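Local coordinates for putative 3-hydroxybutyryl-CoA dehydratase (Rhodopseudomonas palustris, PDB 3HIN), which probably acts as a lyase of the enoyl-CoA hydratase/isomerase family, perhaps dehydrating 3-hydroxybutyryl-CoA, at residues A[71-76]-A[114-119]; A[27-32]-A[62-67]. One frame throughout, in Å; residues are numbered along the deposited sequence.

Contact 1 of 2, residues A[71-76]-A[114-119]; sequences FSAGLD and KGAVIG
Ser-72 grips strand 116-118 with both ends of its backbone: its O accepts from Ile-118 N at 3.1 Å in a fairly straight bond (164° at the hydrogen), and its N donates to Ala-116 O at 3.0 Å. Val-117, the residue facing it, is thus straddled by bonds to its two chain neighbours, and its CA leans a C-H toward Ser-72 O as well. One step back, Phe-71 N donates to Lys-114 O at 3.0 Å, a more bent bond (139°) to a carbonyl that lies ahead of the strand. The Ser-72 side chain starts away from the strand, and its OG serves its own loop: it accepts from Gly-74 N at 3.0 Å, an ST turn, and also bonds to Asn-38 O. Around this backbone core the packing is modest. Ile-118 has CG1 between its backbone N and carbonyl carbon (chi1 79°), a rotation that lays CG1 against Ala-73 O at 3.4 Å, while CD1 reaches on to Ala-73 CB at 4.3 Å. Phe-71 meets Val-117 through its CB, 3.8 Å from Val-117 CG2, and its ring then leads away from the strand. Gly-74, at positive phi and without a side chain, comes alongside Gly-119, the N-cap of helix 120-127. A loop after a core strand, bridged to the short strand that runs into a glycine-capped helix, is how crotonase-fold enzymes bring together the two backbone regions that frame the oxyanion hole; the pairing here is consistent with that site.

Contact 2 of 2, residues A[27-32]-A[62-67]; sequences LTIGLN and VVIHGI
His-65 sets its CG between its own backbone N and carbonyl carbon (chi1 64°), and with chi2 at 112° the imidazole swings across onto Gly-30. The CA of Gly-30 sits over one ring face, 3.6 Å from the centroid, as a CH-pi contact offset toward the rim; the absence of a side chain on Gly-30 lets the ring lie this close. At the ring's edge, in its plane, a water lies 2.9 Å from His-65 NE2 and bonds also to Thr-28 OG1, at 2.8 Å, so that the water bridges the two side chains. Ile-67 is turned by its own torsions too: CG1 stands anti to the carbonyl carbon (chi1 -54°) and comes within 3.2 Å of Leu-31 O, and the side chain crosses Asn-32 obliquely, its CB and branches near Asn-32 OD1.

Beneath these groups runs a parallel ladder of five backbone hydrogen bonds. Ile-29 gives its N to Val-63 O and takes His-65 N on its O; Leu-31 likewise donates to His-65 O and accepts from Ile-67 N, while Val-63 N reaches Leu-27 O. The other face of the sheet is aliphatic: Ile-29 CD1 touches Val-62 CG1 at 3.7 Å, and Leu-31 CD1 touches Ile-64 CG2 at 3.8 Å, methyl against methyl in each pair. Helix 197-208 packs on the face of Thr-28 and Val-63, and Tyr-198 brings its ring against His-65.

The chemistry is therefore split between the two faces. Hydrocarbon fills one, whereas on the other His-65 NE2 and Thr-28 OG1 are linked through the water rather than by a direct bond; OG1 also makes a weak hydrogen bond to Asp-21 O.

In the fold
From the N terminus, strand 18-23 turns back into strand 26-31, and the chain then passes through helix 42-51 to strand 61-66; contact 2 closes this beta-alpha-beta unit. Contact 1 opens only afterwards, so the two follow in series. Its loop runs through helix 85-103 and strand 109-113, which joins the main sheet beside 61-66, before reaching the small sheet at 116-118. Contact 1 thus ties the loop leaving the main sheet to that second sheet. The contacts touch directly: Lys-114 NZ bonds to Gly-66 O at 2.7 Å. Asn-38, carried in the loop that contact 2 closes, bonds to Ile-67, Phe-71 and Ser-72, linking both.

Contact 1 of 2, residues A[71-76]-A[114-119]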
loop_
_atom_site.group_PDB
_atom_site.type_symbol
_atom_site.label_atom_id
_atom_site.label_comp_id
_atom_site.label_asym_id
_atom_site.label_seq_id
_atom_site.Cartn_x
_atom_site.Cartn_y
_atom_site.Cartn_z
ATOM N N PHE A 71 16.353 -27.097 2.319
ATOM C CA PHE A 71 16.571 -25.822 1.689
ATOM C C PHE A 71 16.892 -24.748 2.756
ATOM O O PHE A 71 18.048 -24.305 2.879
ATOM C CB PHE A 71 15.386 -25.437 0.843
ATOM C CG PHE A 71 15.645 -24.220 0.070
ATOM C CD1 PHE A 71 16.618 -24.227 -0.961
ATOM C CD2 PHE A 71 15.006 -23.058 0.376
ATOM C CE1 PHE A 71 16.880 -23.030 -1.698
ATOM C CE2 PHE A 71 15.242 -21.843 -0.387
ATOM C CZ PHE A 71 16.173 -21.819 -1.371
ATOM N N SER A 72 15.896 -24.368 3.545
ATOM C CA SER A 72 16.105 -23.468 4.670
ATOM C C SER A 72 14.888 -23.514 5.550
ATOM O O SER A 72 13.748 -23.490 5.081
ATOM C CB SER A 72 16.385 -22.035 4.218
ATOM O OG SER A 72 16.337 -21.139 5.312
ATOM N N ALA A 73 15.144 -23.611 6.845
ATOM C CA ALA A 73 14.116 -23.590 7.854
ATOM C C ALA A 73 13.806 -22.160 8.246
ATOM O O ALA A 73 13.144 -21.931 9.232
ATOM C CB ALA A 73 14.608 -24.391 9.087
ATOM N N GLY A 74 14.326 -21.197 7.493
ATOM C CA GLY A 74 14.070 -19.810 7.794
ATOM C C GLY A 74 14.922 -19.263 8.918
ATOM O O GLY A 74 16.066 -19.674 9.063
ATOM N N LEU A 75 14.360 -18.315 9.675
ATOM C CA LEU A 75 15.102 -17.466 10.582
ATOM C C LEU A 75 15.689 -18.277 11.740
ATOM O O LEU A 75 14.983 -19.064 12.357
ATOM C CB LEU A 75 14.255 -16.261 11.081
ATOM C CG LEU A 75 14.868 -15.176 12.041
ATOM C CD1 LEU A 75 16.226 -14.606 11.577
ATOM C CD2 LEU A 75 13.911 -13.969 12.401
ATOM N N ASP A 76 17.003 -18.089 11.956
ATOM C CA ASP A 76 17.768 -18.709 13.041
ATOM C C ASP A 76 17.200 -18.300 14.419
ATOM O O ASP A 76 17.373 -17.162 14.924
ATOM C CB ASP A 76 19.275 -18.390 12.932
ATOM C CG ASP A 76 20.156 -19.296 13.850
ATOM O OD1 ASP A 76 19.591 -19.912 14.808
ATOM O OD2 ASP A 76 21.400 -19.410 13.585
ATOM N N LYS A 114 14.216 -28.689 -1.359
ATOM C CA LYS A 114 14.078 -30.030 -0.754
ATOM C C LYS A 114 13.844 -29.807 0.726
ATOM O O LYS A 114 14.148 -28.733 1.192
ATOM C CB LYS A 114 15.383 -30.841 -0.931
ATOM C CG LYS A 114 16.631 -30.229 -0.249
ATOM C CD LYS A 114 17.880 -30.975 -0.736
ATOM C CE LYS A 114 19.119 -30.182 -0.361
ATOM N NZ LYS A 114 20.433 -30.801 -0.839
ATOM N N GLY A 115 13.329 -30.813 1.444
ATOM C CA GLY A 115 13.212 -30.765 2.902
ATOM C C GLY A 115 12.530 -29.463 3.295
ATOM O O GLY A 115 11.657 -28.992 2.621
ATOM N N ALA A 116 12.978 -28.856 4.370
ATOM C CA ALA A 116 12.296 -27.677 4.905
ATOM C C ALA A 116 12.409 -26.433 4.005
ATOM O O ALA A 116 13.493 -26.089 3.511
ATOM C CB ALA A 116 12.787 -27.418 6.372
ATOM N N VAL A 117 11.262 -25.814 3.696
ATOM C CA VAL A 117 11.215 -24.516 2.963
ATOM C C VAL A 117 10.206 -23.708 3.720
ATOM O O VAL A 117 9.021 -23.630 3.365
ATOM C CB VAL A 117 10.744 -24.693 1.502
ATOM C CG1 VAL A 117 10.740 -23.336 0.785
ATOM C CG2 VAL A 117 11.645 -25.848 0.700
ATOM N N ILE A 118 10.630 -23.186 4.846
ATOM C CA ILE A 118 9.644 -22.635 5.723
ATOM C C ILE A 118 10.012 -21.228 6.182
ATOM O O ILE A 118 11.199 -20.937 6.356
ATOM C CB ILE A 118 9.320 -23.586 6.936
ATOM C CG1 ILE A 118 10.367 -23.501 8.018
ATOM C CG2 ILE A 118 9.164 -25.064 6.513
ATOM C CD1 ILE A 118 10.292 -24.806 9.012
ATOM N N GLY A 119 8.992 -20.378 6.436
ATOM C CA GLY A 119 9.264 -19.038 7.005
ATOM C C GLY A 119 10.094 -18.244 6.003
ATOM O O GLY A 119 9.815 -18.273 4.793
#

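Contact 2 of 2, residues A[27-32]-A[62-67]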
loop_
_atom_site.group_PDB
_atom_site.type_symbol
_atom_site.label_atom_id
_atom_site.label_comp_id
_atom_site.label_asym_id
_atom_site.label_seq_id
_atom_site.Cartn_x
_atom_site.Cartn_y
_atom_site.Cartn_z
ATOM N N LEU A 27 26.021 -19.687 -12.034
ATOM C CA LEU A 27 26.527 -19.406 -10.692
ATOM C C LEU A 27 25.694 -20.204 -9.705
ATOM O O LEU A 27 24.481 -19.996 -9.592
ATOM C CB LEU A 27 26.416 -17.932 -10.399
ATOM C CG LEU A 27 26.981 -17.420 -9.062
ATOM C CD1 LEU A 27 28.513 -17.447 -9.079
ATOM C CD2 LEU A 27 26.427 -16.059 -8.723
ATOM N N THR A 28 26.316 -21.159 -9.029
ATOM C CA THR A 28 25.558 -21.905 -8.073
ATOM C C THR A 28 25.843 -21.454 -6.668
ATOM O O THR A 28 27.021 -21.267 -6.313
ATOM C CB THR A 28 25.762 -23.428 -8.217
ATOM O OG1 THR A 28 27.069 -23.799 -7.775
ATOM C CG2 THR A 28 25.486 -23.831 -9.698
ATOM N N ILE A 29 24.781 -21.344 -5.868
ATOM C CA ILE A 29 24.867 -20.762 -4.545
ATOM C C ILE A 29 24.246 -21.673 -3.491
ATOM O O ILE A 29 23.022 -21.721 -3.333
ATOM C CB ILE A 29 24.124 -19.427 -4.485
ATOM C CG1 ILE A 29 24.766 -18.390 -5.399
ATOM C CG2 ILE A 29 24.178 -18.901 -3.044
ATOM C CD1 ILE A 29 23.969 -17.010 -5.451
ATOM N N GLY A 30 25.073 -22.365 -2.726
ATOM C CA GLY A 30 24.513 -23.348 -1.812
ATOM C C GLY A 30 24.440 -22.849 -0.409
ATOM O O GLY A 30 25.432 -22.421 0.119
ATOM N N LEU A 31 23.248 -22.857 0.177
ATOM C CA LEU A 31 23.068 -22.424 1.556
ATOM C C LEU A 31 23.716 -23.509 2.424
ATOM O O LEU A 31 23.391 -24.706 2.308
ATOM C CB LEU A 31 21.580 -22.337 1.900
ATOM C CG LEU A 31 20.794 -21.057 1.536
ATOM C CD1 LEU A 31 21.304 -20.252 0.352
ATOM C CD2 LEU A 31 19.324 -21.355 1.436
ATOM N N ASN A 32 24.611 -23.060 3.300
ATOM C CA ASN A 32 25.539 -23.939 3.927
ATOM C C ASN A 32 25.585 -23.725 5.449
ATOM O O ASN A 32 26.628 -23.412 5.978
ATOM C CB ASN A 32 26.919 -23.739 3.302
ATOM C CG ASN A 32 27.935 -24.780 3.782
ATOM O OD1 ASN A 32 27.585 -25.932 4.047
ATOM N ND2 ASN A 32 29.200 -24.361 3.917
ATOM N N VAL A 62 21.517 -18.323 -12.222
ATOM C CA VAL A 62 21.842 -18.549 -10.832
ATOM C C VAL A 62 20.948 -19.656 -10.317
ATOM O O VAL A 62 19.730 -19.549 -10.437
ATOM C CB VAL A 62 21.567 -17.306 -9.917
ATOM C CG1 VAL A 62 22.048 -17.633 -8.524
ATOM C CG2 VAL A 62 22.283 -16.112 -10.388
ATOM N N VAL A 63 21.547 -20.706 -9.748
ATOM C CA VAL A 63 20.798 -21.729 -8.991
ATOM C C VAL A 63 21.115 -21.557 -7.510
ATOM O O VAL A 63 22.291 -21.612 -7.119
ATOM C CB VAL A 63 21.201 -23.145 -9.428
ATOM C CG1 VAL A 63 20.655 -24.197 -8.456
ATOM C CG2 VAL A 63 20.637 -23.397 -10.856
ATOM N N ILE A 64 20.085 -21.334 -6.687
ATOM C CA ILE A 64 20.252 -21.339 -5.258
ATOM C C ILE A 64 19.732 -22.648 -4.669
ATOM O O ILE A 64 18.642 -23.104 -4.995
ATOM C CB ILE A 64 19.483 -20.248 -4.621
ATOM C CG1 ILE A 64 19.912 -18.914 -5.165
ATOM C CG2 ILE A 64 19.659 -20.306 -3.039
ATOM C CD1 ILE A 64 18.981 -17.815 -4.669
ATOM N N HIS A 65 20.517 -23.265 -3.817
ATOM C CA HIS A 65 20.206 -24.629 -3.413
ATOM C C HIS A 65 20.686 -24.863 -2.001
ATOM O O HIS A 65 21.382 -24.052 -1.485
ATOM C CB HIS A 65 20.855 -25.615 -4.385
ATOM C CG HIS A 65 22.348 -25.592 -4.388
ATOM N ND1 HIS A 65 23.115 -26.651 -3.928
ATOM C CD2 HIS A 65 23.219 -24.679 -4.867
ATOM C CE1 HIS A 65 24.395 -26.353 -4.056
ATOM N NE2 HIS A 65 24.484 -25.170 -4.643
ATOM N N GLY A 66 20.256 -25.936 -1.350
ATOM C CA GLY A 66 20.672 -26.169 0.047
ATOM C C GLY A 66 21.667 -27.321 0.181
ATOM O O GLY A 66 21.586 -28.353 -0.531
ATOM N N ILE A 67 22.672 -27.129 1.034
ATOM C CA ILE A 67 23.605 -28.218 1.333
ATOM C C ILE A 67 22.883 -28.950 2.448
ATOM O O ILE A 67 22.339 -28.303 3.317
ATOM C CB ILE A 67 24.934 -27.697 1.854
ATOM C CG1 ILE A 67 25.521 -26.656 0.875
ATOM C CG2 ILE A 67 25.929 -28.874 2.092
ATOM C CD1 ILE A 67 26.102 -27.238 -0.461
HETATM O O HOH W 1 27.078 -24.017 -5.030
#